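Local atomic coordinates of Lmo0325 protein (Listeria monocytogenes EGD-e, PDB entry 4RYK), a protein that probably binds DNA as a dimeric transcriptional regulator of the Rgg type, with a helix-turn-helix head joined to an all-helical C-terminal domain. Residues Gln99-Lys104 and Ala118-Arg123; Glu144-Ile149 and Ile171-Glu176; Ala249-Gly254 and Ser290-Gln295; Trp257-Glu262 and Glu298-Gln303. All coordinates share one frame; numbering follows the deposited sequence.

Contact 1 (Gln99-Lys104 and Ala118-Arg123); sequences QALLDK and AILHTR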
loop_
_atom_site.group_PDB
_atom_site.type_symbol
_atom_site.label_atom_id
_atom_site.label_comp_id
_atom_site.label_asym_id
_atom_site.label_seq_id
_atom_site.Cartn_x
_atom_site.Cartn_y
_atom_site.Cartn_z
ATOM N N GLN A 99 13.168 -23.592 10.655
ATOM C CA GLN A 99 14.379 -23.890 11.412
ATOM C C GLN A 99 15.597 -23.204 10.765
ATOM O O GLN A 99 16.476 -22.692 11.462
ATOM C CB GLN A 99 14.603 -25.393 11.498
ATOM C CG GLN A 99 15.878 -25.813 12.206
ATOM C CD GLN A 99 15.847 -25.449 13.673
ATOM O OE1 GLN A 99 14.946 -25.842 14.417
ATOM N NE2 GLN A 99 16.834 -24.678 14.094
ATOM N N ALA A 100 15.625 -23.175 9.444
ATOM C CA ALA A 100 16.688 -22.460 8.705
ATOM C C ALA A 100 16.616 -20.950 8.934
ATOM O O ALA A 100 17.625 -20.273 9.173
ATOM C CB ALA A 100 16.576 -22.774 7.208
ATOM N N LEU A 101 15.413 -20.404 8.882
ATOM C CA LEU A 101 15.270 -19.009 9.247
ATOM C C LEU A 101 15.761 -18.768 10.680
ATOM O O LEU A 101 16.440 -17.779 10.954
ATOM C CB LEU A 101 13.842 -18.568 9.079
ATOM C CG LEU A 101 13.592 -17.106 9.401
ATOM C CD1 LEU A 101 14.385 -16.218 8.468
ATOM C CD2 LEU A 101 12.129 -16.793 9.280
ATOM N N LEU A 102 15.451 -19.682 11.586
ATOM C CA LEU A 102 15.913 -19.551 12.963
ATOM C C LEU A 102 17.426 -19.608 13.074
ATOM O O LEU A 102 18.012 -18.778 13.742
ATOM C CB LEU A 102 15.293 -20.619 13.833
ATOM C CG LEU A 102 15.707 -20.697 15.293
ATOM C CD1 LEU A 102 15.514 -19.354 15.986
ATOM C CD2 LEU A 102 14.859 -21.770 15.954
ATOM N N ASP A 103 18.055 -20.573 12.414
ATOM C CA ASP A 103 19.529 -20.659 12.361
ATOM C C ASP A 103 20.178 -19.380 11.833
ATOM O O ASP A 103 21.177 -18.917 12.380
ATOM C CB ASP A 103 19.987 -21.830 11.481
ATOM C CG ASP A 103 19.592 -23.231 12.055
ATOM O OD1 ASP A 103 19.170 -23.390 13.220
ATOM O OD2 ASP A 103 19.709 -24.218 11.320
ATOM N N LYS A 104 19.620 -18.813 10.773
ATOM C CA LYS A 104 20.190 -17.594 10.203
ATOM C C LYS A 104 20.179 -16.443 11.198
ATOM O O LYS A 104 21.227 -15.907 11.524
ATOM C CB LYS A 104 19.449 -17.189 8.931
ATOM C CG LYS A 104 19.795 -15.792 8.415
ATOM C CD LYS A 104 19.534 -15.626 6.923
ATOM C CE LYS A 104 18.061 -15.740 6.562
ATOM N NZ LYS A 104 17.334 -14.454 6.767
ATOM N N ALA A 118 11.874 -16.341 19.671
ATOM C CA ALA A 118 10.882 -17.047 20.492
ATOM C C ALA A 118 9.659 -17.381 19.648
ATOM O O ALA A 118 9.069 -18.451 19.749
ATOM C CB ALA A 118 10.514 -16.220 21.724
ATOM N N ILE A 119 9.282 -16.473 18.763
ATOM C CA ILE A 119 8.111 -16.726 17.918
ATOM C C ILE A 119 8.340 -17.936 17.023
ATOM O O ILE A 119 7.509 -18.850 16.917
ATOM C CB ILE A 119 7.724 -15.454 17.123
ATOM C CG1 ILE A 119 6.951 -14.509 18.061
ATOM C CG2 ILE A 119 6.838 -15.777 15.932
ATOM C CD1 ILE A 119 6.926 -13.106 17.557
ATOM N N LEU A 120 9.493 -17.955 16.405
ATOM C CA LEU A 120 9.854 -19.038 15.561
ATOM C C LEU A 120 9.917 -20.365 16.333
ATOM O O LEU A 120 9.430 -21.380 15.860
ATOM C CB LEU A 120 11.211 -18.736 14.949
ATOM C CG LEU A 120 11.294 -18.019 13.613
ATOM C CD1 LEU A 120 12.746 -17.673 13.339
ATOM C CD2 LEU A 120 10.786 -18.893 12.484
ATOM N N HIS A 121 10.579 -20.369 17.492
ATOM C CA HIS A 121 10.653 -21.578 18.282
ATOM C C HIS A 121 9.282 -22.083 18.595
ATOM O O HIS A 121 9.032 -23.269 18.439
ATOM C CB HIS A 121 11.344 -21.332 19.606
ATOM C CG HIS A 121 12.822 -21.483 19.540
ATOM N ND1 HIS A 121 13.686 -20.412 19.649
ATOM C CD2 HIS A 121 13.593 -22.586 19.399
ATOM C CE1 HIS A 121 14.932 -20.844 19.580
ATOM N NE2 HIS A 121 14.900 -22.159 19.429
ATOM N N THR A 122 8.379 -21.213 19.051
ATOM C CA THR A 122 7.060 -21.693 19.428
ATOM C C THR A 122 6.348 -22.271 18.233
ATOM O O THR A 122 5.612 -23.256 18.369
ATOM C CB THR A 122 6.129 -20.645 20.071
ATOM O OG1 THR A 122 5.825 -19.595 19.145
ATOM C CG2 THR A 122 6.765 -20.045 21.288
ATOM N N ARG A 123 6.552 -21.661 17.072
ATOM C CA ARG A 123 5.866 -22.104 15.864
ATOM C C ARG A 123 6.432 -23.449 15.444
ATOM O O ARG A 123 5.695 -24.334 15.017
ATOM C CB ARG A 123 6.007 -21.029 14.765
ATOM C CG ARG A 123 5.276 -21.277 13.468
ATOM C CD ARG A 123 3.809 -21.590 13.633
ATOM N NE ARG A 123 3.027 -20.430 13.966
ATOM C CZ ARG A 123 2.101 -19.890 13.173
ATOM N NH1 ARG A 123 1.816 -20.403 11.976
ATOM N NH2 ARG A 123 1.441 -18.829 13.595
#
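Leu101 and Leu102 of Gln99-Lys104 face Leu120 and His121 of Ala118-Arg123, and the contact is made of hydrocarbon and the face of an imidazole. Among the aliphatic groups, Leu120 reaches across: its CD1 lies 3.7 Å from Leu102 CA, nearly on the backbone of the other helix, while its second methyl, CD2, meets Leu101 CD2 at 4.1 Å, the two leucines crossing at about a right angle. Branched leucines suit this place because each can spread two methyls over different neighbours.

The aromatic contact is a CH-pi interaction. With CG of Leu102 anti to the backbone N (chi1 177°), CD2 lies over one face of the His121 ring, 3.7 Å from its centroid and offset toward the rim at NE2. The flat ring gives this methyl a face, and its polar edge suits a partly exposed border; ND1 makes a weak hydrogen bond to Lys117 O, and the ring also stacks with Tyr145.

The axes of the two short segments approach to 9.9 Å and run nearly antiparallel, at 153°, the arrangement of a helical hairpin of the TPR-like Rgg C-terminal domain.

Contact 2 (Glu144-Ile149 and Ile171-Glu176); sequences EYKKII and ISFFEE
Phe173 receives Lys146 and Ile149 from the helix 143-153, and it is the first residue of Ile171-Glu176 to touch that helix. It stands at the end of a short 3-10 turn, Ile171-Phe173, with its CA-CB bond pointing toward the helix. The aliphatic part of Lys146 lies over one face of the ring: CG is 4.0 Å from the centroid, 21° off the ring normal, a CH-pi contact displaced toward the rim near Phe173 CG. A lysine serves well at this partly exposed place, since its methylenes cover the aromatic ring while the chain, bent at chi3 (56°), carries NZ on to a salt bridge with Asp143. Ile149 comes at the same ring obliquely, its CD1 lying 3.8 Å from Phe173 CE2. The turn links helix 161-170 to helix 176-193, so the contact packs an interhelical connection against an earlier helix, within the all-helical array of the Rgg C-terminal domain.

Phe174 follows in extended conformation and is buried. Its ring offers an edge to the contact, CZ approaching Ile149 CG2 at 4.1 Å near the ring plane. The beta-branched Ile149 thus serves both phenylalanines, sending CD1 to one and CG2 to the other. Phe174 is further held by an edge-to-face partner, Phe182, and by Phe167 of helix 161-170.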
loop_
_atom_site.group_PDB
_atom_site.type_symbol
_atom_site.label_atom_id
_atom_site.label_comp_id
_atom_site.label_asym_id
_atom_site.label_seq_id
_atom_site.Cartn_x
_atom_site.Cartn_y
_atom_site.Cartn_z
ATOM N N GLU A 144 8.962 -20.809 28.540
ATOM C CA GLU A 144 10.076 -19.871 28.370
ATOM C C GLU A 144 9.856 -18.937 27.184
ATOM O O GLU A 144 10.110 -17.758 27.276
ATOM C CB GLU A 144 11.423 -20.586 28.226
ATOM C CG GLU A 144 11.654 -21.324 26.909
ATOM C CD GLU A 144 12.733 -22.412 27.017
ATOM O OE1 GLU A 144 13.921 -22.058 27.176
ATOM O OE2 GLU A 144 12.417 -23.622 26.936
ATOM N N TYR A 145 9.345 -19.458 26.084
ATOM C CA TYR A 145 9.177 -18.619 24.911
ATOM C C TYR A 145 7.968 -17.732 25.060
ATOM O O TYR A 145 7.986 -16.621 24.613
ATOM C CB TYR A 145 9.111 -19.456 23.633
ATOM C CG TYR A 145 10.323 -20.332 23.454
ATOM C CD1 TYR A 145 11.596 -19.779 23.434
ATOM C CD2 TYR A 145 10.201 -21.694 23.336
ATOM C CE1 TYR A 145 12.711 -20.553 23.292
ATOM C CE2 TYR A 145 11.321 -22.493 23.181
ATOM C CZ TYR A 145 12.573 -21.904 23.164
ATOM O OH TYR A 145 13.701 -22.676 23.027
ATOM N N LYS A 146 6.922 -18.203 25.707
ATOM C CA LYS A 146 5.750 -17.354 25.924
ATOM C C LYS A 146 6.090 -16.215 26.884
ATOM O O LYS A 146 5.644 -15.088 26.721
ATOM C CB LYS A 146 4.618 -18.161 26.512
ATOM C CG LYS A 146 4.096 -19.269 25.602
ATOM C CD LYS A 146 3.447 -20.370 26.433
ATOM C CE LYS A 146 2.330 -19.857 27.347
ATOM N NZ LYS A 146 2.213 -20.693 28.578
ATOM N N LYS A 147 6.899 -16.523 27.888
ATOM C CA LYS A 147 7.373 -15.512 28.800
ATOM C C LYS A 147 8.198 -14.433 28.093
ATOM O O LYS A 147 8.074 -13.238 28.383
ATOM C CB LYS A 147 8.204 -16.162 29.891
ATOM C CG LYS A 147 8.749 -15.175 30.906
ATOM C CD LYS A 147 9.380 -15.935 32.065
ATOM C CE LYS A 147 10.481 -15.124 32.737
ATOM N NZ LYS A 147 9.902 -13.885 33.301
ATOM N N ILE A 148 9.072 -14.842 27.194
ATOM C CA ILE A 148 9.878 -13.862 26.467
ATOM C C ILE A 148 8.984 -12.886 25.686
ATOM O O ILE A 148 9.214 -11.696 25.656
ATOM C CB ILE A 148 10.874 -14.560 25.537
ATOM C CG1 ILE A 148 12.063 -15.062 26.349
ATOM C CG2 ILE A 148 11.382 -13.613 24.448
ATOM C CD1 ILE A 148 12.911 -16.076 25.592
ATOM N N ILE A 149 7.963 -13.410 25.056
ATOM C CA ILE A 149 7.091 -12.601 24.230
ATOM C C ILE A 149 6.254 -11.688 25.127
ATOM O O ILE A 149 6.166 -10.497 24.909
ATOM C CB ILE A 149 6.177 -13.506 23.384
ATOM C CG1 ILE A 149 7.026 -14.266 22.376
ATOM C CG2 ILE A 149 5.087 -12.669 22.698
ATOM C CD1 ILE A 149 6.352 -15.529 21.867
ATOM N N ILE A 171 -1.102 -13.851 20.806
ATOM C CA ILE A 171 -2.212 -13.401 21.626
ATOM C C ILE A 171 -2.773 -14.486 22.544
ATOM O O ILE A 171 -3.124 -14.229 23.731
ATOM C CB ILE A 171 -3.347 -12.751 20.831
ATOM C CG1 ILE A 171 -4.332 -12.157 21.858
ATOM C CG2 ILE A 171 -3.980 -13.749 19.894
ATOM C CD1 ILE A 171 -5.351 -11.180 21.332
ATOM N N SER A 172 -2.812 -15.697 22.032
ATOM C CA SER A 172 -3.351 -16.814 22.788
ATOM C C SER A 172 -2.427 -17.188 23.972
ATOM O O SER A 172 -2.814 -17.937 24.854
ATOM C CB SER A 172 -3.586 -18.015 21.839
ATOM O OG SER A 172 -2.353 -18.594 21.382
ATOM N N PHE A 173 -1.207 -16.657 24.004
ATOM C CA PHE A 173 -0.315 -16.934 25.124
ATOM C C PHE A 173 -0.656 -16.188 26.401
ATOM O O PHE A 173 -0.131 -16.517 27.441
ATOM C CB PHE A 173 1.137 -16.631 24.767
ATOM C CG PHE A 173 1.615 -17.324 23.521
ATOM C CD1 PHE A 173 1.132 -18.578 23.169
ATOM C CD2 PHE A 173 2.556 -16.725 22.708
ATOM C CE1 PHE A 173 1.585 -19.215 22.030
ATOM C CE2 PHE A 173 3.014 -17.355 21.572
ATOM C CZ PHE A 173 2.525 -18.596 21.221
ATOM N N PHE A 174 -1.524 -15.196 26.349
ATOM C CA PHE A 174 -1.717 -14.330 27.507
ATOM C C PHE A 174 -3.051 -14.603 28.171
ATOM O O PHE A 174 -4.003 -14.983 27.506
ATOM C CB PHE A 174 -1.677 -12.878 27.090
ATOM C CG PHE A 174 -0.577 -12.538 26.113
ATOM C CD1 PHE A 174 0.731 -12.875 26.371
ATOM C CD2 PHE A 174 -0.868 -11.848 24.965
ATOM C CE1 PHE A 174 1.736 -12.528 25.481
ATOM C CE2 PHE A 174 0.120 -11.528 24.040
ATOM C CZ PHE A 174 1.438 -11.864 24.318
ATOM N N GLU A 175 -3.129 -14.365 29.476
ATOM C CA GLU A 175 -4.423 -14.334 30.156
ATOM C C GLU A 175 -5.301 -13.231 29.571
ATOM O O GLU A 175 -4.813 -12.231 29.003
ATOM C CB GLU A 175 -4.247 -14.026 31.638
ATOM C CG GLU A 175 -3.310 -14.974 32.339
ATOM C CD GLU A 175 -3.222 -14.694 33.821
ATOM O OE1 GLU A 175 -2.900 -13.529 34.202
ATOM O OE2 GLU A 175 -3.480 -15.645 34.593
ATOM N N GLU A 176 -6.596 -13.391 29.764
ATOM C CA GLU A 176 -7.571 -12.489 29.210
ATOM C C GLU A 176 -7.349 -11.058 29.647
ATOM O O GLU A 176 -7.458 -10.153 28.833
ATOM C CB GLU A 176 -8.976 -12.918 29.566
ATOM C CG GLU A 176 -10.019 -12.139 28.773
ATOM C CD GLU A 176 -11.425 -12.754 28.854
ATOM O OE1 GLU A 176 -11.574 -13.915 29.292
ATOM O OE2 GLU A 176 -12.399 -12.080 28.474
#

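Contact 3 (Ala249-Gly254 and Ser290-Gln295); sequences ANYYQG and SVVLKQ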
loop_
_atom_site.group_PDB
_atom_site.type_symbol
_atom_site.label_atom_id
_atom_site.label_comp_id
_atom_site.label_asym_id
_atom_site.label_seq_id
_atom_site.Cartn_x
_atom_site.Cartn_y
_atom_site.Cartn_z
ATOM N N ALA A 249 -15.532 -7.861 6.777
ATOM C CA ALA A 249 -16.445 -7.222 7.758
ATOM C C ALA A 249 -17.918 -7.567 7.510
ATOM O O ALA A 249 -18.668 -7.834 8.453
ATOM C CB ALA A 249 -16.264 -5.716 7.755
ATOM N N ASN A 250 -18.329 -7.598 6.242
ATOM C CA ASN A 250 -19.693 -8.000 5.925
ATOM C C ASN A 250 -19.960 -9.442 6.336
ATOM O O ASN A 250 -21.042 -9.728 6.870
ATOM C CB ASN A 250 -20.048 -7.840 4.441
ATOM C CG ASN A 250 -20.309 -6.384 4.031
ATOM O OD1 ASN A 250 -20.500 -5.499 4.864
ATOM N ND2 ASN A 250 -20.341 -6.147 2.724
ATOM N N TYR A 251 -18.999 -10.344 6.073
ATOM C CA TYR A 251 -19.111 -11.715 6.517
ATOM C C TYR A 251 -19.329 -11.811 8.052
ATOM O O TYR A 251 -20.276 -12.432 8.530
ATOM C CB TYR A 251 -17.887 -12.553 6.119
ATOM C CG TYR A 251 -18.050 -13.943 6.675
ATOM C CD1 TYR A 251 -17.595 -14.257 7.944
ATOM C CD2 TYR A 251 -18.722 -14.923 5.949
ATOM C CE1 TYR A 251 -17.804 -15.523 8.495
ATOM C CE2 TYR A 251 -18.941 -16.176 6.465
ATOM C CZ TYR A 251 -18.492 -16.484 7.746
ATOM O OH TYR A 251 -18.727 -17.750 8.235
ATOM N N TYR A 252 -18.441 -11.211 8.823
ATOM C CA TYR A 252 -18.568 -11.293 10.287
ATOM C C TYR A 252 -19.818 -10.601 10.877
ATOM O O TYR A 252 -20.358 -11.064 11.882
ATOM C CB TYR A 252 -17.266 -10.842 10.983
ATOM C CG TYR A 252 -16.143 -11.839 10.785
ATOM C CD1 TYR A 252 -16.244 -13.139 11.281
ATOM C CD2 TYR A 252 -14.983 -11.494 10.126
ATOM C CE1 TYR A 252 -15.226 -14.061 11.106
ATOM C CE2 TYR A 252 -13.951 -12.417 9.930
ATOM C CZ TYR A 252 -14.087 -13.693 10.396
ATOM O OH TYR A 252 -13.080 -14.607 10.212
ATOM N N GLN A 253 -20.311 -9.548 10.238
ATOM C CA GLN A 253 -21.533 -8.865 10.681
ATOM C C GLN A 253 -22.686 -9.859 10.492
ATOM O O GLN A 253 -23.594 -9.982 11.343
ATOM C CB GLN A 253 -21.764 -7.574 9.896
ATOM C CG GLN A 253 -23.031 -6.806 10.258
ATOM C CD GLN A 253 -23.094 -6.441 11.742
ATOM O OE1 GLN A 253 -22.660 -5.370 12.113
ATOM N NE2 GLN A 253 -23.573 -7.358 12.597
ATOM N N GLY A 254 -22.593 -10.633 9.411
ATOM C CA GLY A 254 -23.565 -11.677 9.142
ATOM C C GLY A 254 -23.594 -12.709 10.248
ATOM O O GLY A 254 -24.643 -13.040 10.769
ATOM N N SER A 290 -16.579 -20.570 3.288
ATOM C CA SER A 290 -17.644 -21.590 3.269
ATOM C C SER A 290 -17.497 -22.650 4.343
ATOM O O SER A 290 -18.481 -23.089 4.886
ATOM C CB SER A 290 -17.681 -22.327 1.943
ATOM O OG SER A 290 -17.918 -21.351 0.964
ATOM N N VAL A 291 -16.271 -23.073 4.602
ATOM C CA VAL A 291 -15.994 -24.005 5.676
ATOM C C VAL A 291 -16.263 -23.334 7.016
ATOM O O VAL A 291 -16.926 -23.891 7.878
ATOM C CB VAL A 291 -14.538 -24.467 5.623
ATOM C CG1 VAL A 291 -14.181 -25.319 6.866
ATOM C CG2 VAL A 291 -14.345 -25.237 4.336
ATOM N N VAL A 292 -15.757 -22.128 7.190
ATOM C CA VAL A 292 -16.036 -21.426 8.412
ATOM C C VAL A 292 -17.528 -21.353 8.649
ATOM O O VAL A 292 -18.016 -21.536 9.776
ATOM C CB VAL A 292 -15.467 -20.016 8.380
ATOM C CG1 VAL A 292 -15.789 -19.292 9.668
ATOM C CG2 VAL A 292 -13.955 -20.048 8.153
ATOM N N LEU A 293 -18.265 -21.094 7.582
ATOM C CA LEU A 293 -19.688 -20.831 7.730
ATOM C C LEU A 293 -20.410 -22.105 8.132
ATOM O O LEU A 293 -21.302 -22.084 9.000
ATOM C CB LEU A 293 -20.286 -20.291 6.437
ATOM C CG LEU A 293 -21.800 -20.139 6.406
ATOM C CD1 LEU A 293 -22.221 -19.281 7.584
ATOM C CD2 LEU A 293 -22.289 -19.508 5.118
ATOM N N LYS A 294 -20.070 -23.197 7.466
ATOM C CA LYS A 294 -20.696 -24.468 7.787
ATOM C C LYS A 294 -20.451 -24.916 9.215
ATOM O O LYS A 294 -21.348 -25.443 9.853
ATOM C CB LYS A 294 -20.181 -25.547 6.872
ATOM C CG LYS A 294 -20.805 -25.468 5.513
ATOM C CD LYS A 294 -19.988 -26.257 4.535
ATOM C CE LYS A 294 -20.562 -26.115 3.148
ATOM N NZ LYS A 294 -20.144 -27.296 2.364
ATOM N N GLN A 295 -19.226 -24.739 9.688
ATOM C CA GLN A 295 -18.852 -25.173 11.031
ATOM C C GLN A 295 -19.574 -24.290 12.024
ATOM O O GLN A 295 -20.070 -24.733 13.048
ATOM C CB GLN A 295 -17.327 -25.084 11.206
ATOM C CG GLN A 295 -16.566 -26.094 10.336
ATOM C CD GLN A 295 -16.704 -27.533 10.850
ATOM O OE1 GLN A 295 -16.398 -27.815 12.014
ATOM N NE2 GLN A 295 -17.149 -28.458 9.983
#
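Tyr251 spans the distance between Ala249-Gly254 and Ser290-Gln295 almost by itself; even the nearest CA atoms, those of Tyr251 and Leu293, are 9.2 Å apart. The close part lies at the end of its ring. A chi1 of 177° swings the ring off its own helix, and the side chain extends across until OH sits 3.3 Å from Leu293 CA and 3.5 Å from Leu293 CB, the latter at the ring edge near its plane. OH also lies 3.6 Å from Val292 CG1. The hydroxyl approaches Leu293 N, but the angle is too poor for a bond. A long, rigid aromatic suits this separation, and the branched aliphatics Val292 and Leu293 pack round its end.

The rest is looser. Carbon contacts of the ring are longer, 4.3 Å from Tyr251 CZ to Val292 CG1, and Val292 is partly exposed whereas Tyr251 and Leu293 are buried.

Tyr289, edge-to-face with the Tyr251 ring, is a second direct link from helix 283-300. Helix 263-279 touches both sides, Ala270 and Ala273 packing on Tyr251 and Ile274 on Leu293.

Contact 4 (Trp257-Glu262 and Glu298-Gln303); sequences WMKEGE and EKENIQ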
loop_
_atom_site.group_PDB
_atom_site.type_symbol
_atom_site.label_atom_id
_atom_site.label_comp_id
_atom_site.label_asym_id
_atom_site.label_seq_id
_atom_site.Cartn_x
_atom_site.Cartn_y
_atom_site.Cartn_z
ATOM N N TRP A 257 -25.014 -11.283 13.470
ATOM C CA TRP A 257 -26.464 -11.230 13.370
ATOM C C TRP A 257 -27.100 -12.579 13.644
ATOM O O TRP A 257 -28.121 -12.653 14.356
ATOM C CB TRP A 257 -26.919 -10.700 12.012
ATOM C CG TRP A 257 -26.831 -9.207 11.912
ATOM C CD1 TRP A 257 -26.858 -8.315 12.937
ATOM C CD2 TRP A 257 -26.714 -8.434 10.715
ATOM N NE1 TRP A 257 -26.763 -7.037 12.450
ATOM C CE2 TRP A 257 -26.694 -7.083 11.088
ATOM C CE3 TRP A 257 -26.656 -8.758 9.355
ATOM C CZ2 TRP A 257 -26.582 -6.045 10.156
ATOM C CZ3 TRP A 257 -26.567 -7.725 8.425
ATOM C CH2 TRP A 257 -26.530 -6.384 8.836
HETATM N N MSE A 258 -26.518 -13.651 13.121
HETATM C CA MSE A 258 -27.079 -14.979 13.373
HETATM C C MSE A 258 -27.084 -15.291 14.842
HETATM O O MSE A 258 -28.037 -15.803 15.369
HETATM C CB MSE A 258 -26.332 -16.060 12.597
HETATM C CG MSE A 258 -26.539 -15.851 11.110
HETATM SE SE MSE A 258 -25.970 -17.371 10.023
HETATM C CE MSE A 258 -24.158 -16.746 9.663
ATOM N N LYS A 259 -26.010 -14.958 15.509
ATOM C CA LYS A 259 -25.904 -15.127 16.930
ATOM C C LYS A 259 -26.815 -14.202 17.705
ATOM O O LYS A 259 -27.148 -14.507 18.823
ATOM C CB LYS A 259 -24.484 -14.827 17.383
ATOM C CG LYS A 259 -23.470 -15.875 16.992
ATOM C CD LYS A 259 -23.654 -17.133 17.813
ATOM C CE LYS A 259 -23.170 -16.949 19.237
ATOM N NZ LYS A 259 -24.136 -17.604 20.154
ATOM N N GLU A 260 -27.174 -13.054 17.154
ATOM C CA GLU A 260 -28.063 -12.162 17.870
ATOM C C GLU A 260 -29.515 -12.468 17.532
ATOM O O GLU A 260 -30.353 -11.587 17.636
ATOM C CB GLU A 260 -27.737 -10.709 17.538
ATOM C CG GLU A 260 -26.432 -10.239 18.158
ATOM C CD GLU A 260 -25.963 -8.894 17.622
ATOM O OE1 GLU A 260 -26.397 -8.469 16.519
ATOM O OE2 GLU A 260 -25.136 -8.257 18.305
ATOM N N GLY A 261 -29.798 -13.694 17.085
ATOM C CA GLY A 261 -31.134 -14.057 16.603
ATOM C C GLY A 261 -31.648 -13.467 15.291
ATOM O O GLY A 261 -32.799 -13.683 14.933
ATOM N N GLU A 262 -30.831 -12.748 14.541
ATOM C CA GLU A 262 -31.268 -12.152 13.293
ATOM C C GLU A 262 -30.810 -13.086 12.174
ATOM O O GLU A 262 -29.997 -12.704 11.289
ATOM C CB GLU A 262 -30.578 -10.811 13.151
ATOM C CG GLU A 262 -31.212 -9.685 13.922
ATOM C CD GLU A 262 -32.098 -8.896 12.995
ATOM O OE1 GLU A 262 -33.182 -9.419 12.652
ATOM O OE2 GLU A 262 -31.677 -7.788 12.573
ATOM N N GLU A 298 -23.177 -25.382 12.350
ATOM C CA GLU A 298 -23.161 -26.528 13.217
ATOM C C GLU A 298 -22.900 -26.248 14.702
ATOM O O GLU A 298 -23.703 -26.630 15.544
ATOM C CB GLU A 298 -22.128 -27.506 12.717
ATOM C CG GLU A 298 -22.752 -28.683 12.015
ATOM C CD GLU A 298 -21.911 -29.891 12.232
ATOM O OE1 GLU A 298 -20.683 -29.727 12.060
ATOM O OE2 GLU A 298 -22.452 -30.948 12.595
ATOM N N LYS A 299 -21.778 -25.625 15.033
ATOM C CA LYS A 299 -21.504 -25.317 16.420
ATOM C C LYS A 299 -22.716 -24.584 16.969
ATOM O O LYS A 299 -23.332 -25.020 17.917
ATOM C CB LYS A 299 -20.266 -24.436 16.544
ATOM C CG LYS A 299 -19.986 -23.968 17.960
ATOM C CD LYS A 299 -18.631 -23.277 18.060
ATOM C CE LYS A 299 -18.444 -22.539 19.379
ATOM N NZ LYS A 299 -19.064 -23.236 20.546
ATOM N N GLU A 300 -23.106 -23.491 16.329
ATOM C CA GLU A 300 -24.195 -22.690 16.856
ATOM C C GLU A 300 -25.518 -23.388 16.721
ATOM O O GLU A 300 -26.503 -22.951 17.295
ATOM C CB GLU A 300 -24.274 -21.365 16.142
ATOM C CG GLU A 300 -22.957 -20.612 16.141
ATOM C CD GLU A 300 -22.254 -20.637 17.482
ATOM O OE1 GLU A 300 -22.920 -20.320 18.493
ATOM O OE2 GLU A 300 -21.037 -20.955 17.511
ATOM N N ASN A 301 -25.548 -24.449 15.926
ATOM C CA ASN A 301 -26.709 -25.285 15.822
ATOM C C ASN A 301 -27.857 -24.546 15.114
ATOM O O ASN A 301 -28.985 -24.521 15.605
ATOM C CB ASN A 301 -27.104 -25.725 17.237
ATOM C CG ASN A 301 -27.838 -27.025 17.242
ATOM O OD1 ASN A 301 -28.575 -27.330 16.306
ATOM N ND2 ASN A 301 -27.641 -27.812 18.293
ATOM N N ILE A 302 -27.567 -23.956 13.948
ATOM C CA ILE A 302 -28.490 -23.028 13.267
ATOM C C ILE A 302 -29.142 -23.640 12.013
ATOM O O ILE A 302 -28.571 -24.531 11.402
ATOM C CB ILE A 302 -27.761 -21.703 12.958
ATOM C CG1 ILE A 302 -27.406 -21.001 14.276
ATOM C CG2 ILE A 302 -28.604 -20.789 12.078
ATOM C CD1 ILE A 302 -26.400 -19.876 14.146
ATOM N N GLN A 303 -30.364 -23.187 11.684
ATOM C CA GLN A 303 -31.129 -23.633 10.499
ATOM C C GLN A 303 -31.785 -22.426 9.836
ATOM O O GLN A 303 -32.282 -22.525 8.722
ATOM C CB GLN A 303 -32.228 -24.619 10.889
ATOM C CG GLN A 303 -32.047 -25.273 12.255
ATOM C CD GLN A 303 -33.362 -25.582 12.944
ATOM O OE1 GLN A 303 -34.263 -24.740 13.020
ATOM N NE2 GLN A 303 -33.473 -26.789 13.467
#
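Between Lys259 NZ and Glu300 OE1 runs a salt bridge of 3.4 Å, a weak hydrogen bond that joins the C-terminal ends of helices 243-259 and 283-300. The lysine does not arrive end-on: its chain is bent at chi2, chi3 and chi4 and crosses the glutamate side chain at about a right angle, so that CD, 3.3 Å from Glu300 OE1, comes as near as the ammonium. Glu300 is bent as well, at chi2 (-44°), which brings its carboxylate over these methylenes. A weak hydrogen bond to Asn218 OD1 gives Lys259 NZ a second partner.

Beside this charged pair lies an apolar one. Met258 (selenomethionine here) touches Ile302 through CB, 4.1 Å from Ile302 CD1. The flexible side chain of Met258 is buried and continues onto Leu293, Phe296 and Leu297, while Ile302 also packs on Phe296 and Val263.

Both helices end in Schellman motifs. Gly261, with positive phi, is the C-prime residue of the first, closed by Glu262 N to Trp257 O at 2.7 Å; Asn301, also with positive phi, holds that position in the second, and the turn there brings Ile302 back against Met258. Long charged chains fit a partly exposed flank and hydrocarbon the buried place of Met258. The two pairs share the contact about equally, and the long ion pair probably adds only modest electrostatic stabilisation.

How the contacts relate
Contacts 3 and 4 join the same two helices, 243-259 and 283-300, at successive levels, and meet where Leu293 packs on Met258. One helix of contact 1, 113-132, is followed in the chain by the helix of contact 2, 143-153, and the two contacts touch through Ala118, His121 and Thr122 on one side and Tyr145 and Ile148 on the other. The two pairs are well separated, with centres about 28 to 40 Å apart. Contacts 1 and 3 are buried, 2 and 4 partly so. Contacts 1 to 3 set aromatic against aliphatic groups, contact 2 adding lysine methylenes at a partly exposed border; contact 4 alone carries a salt bridge between its segments, beside one apolar touch.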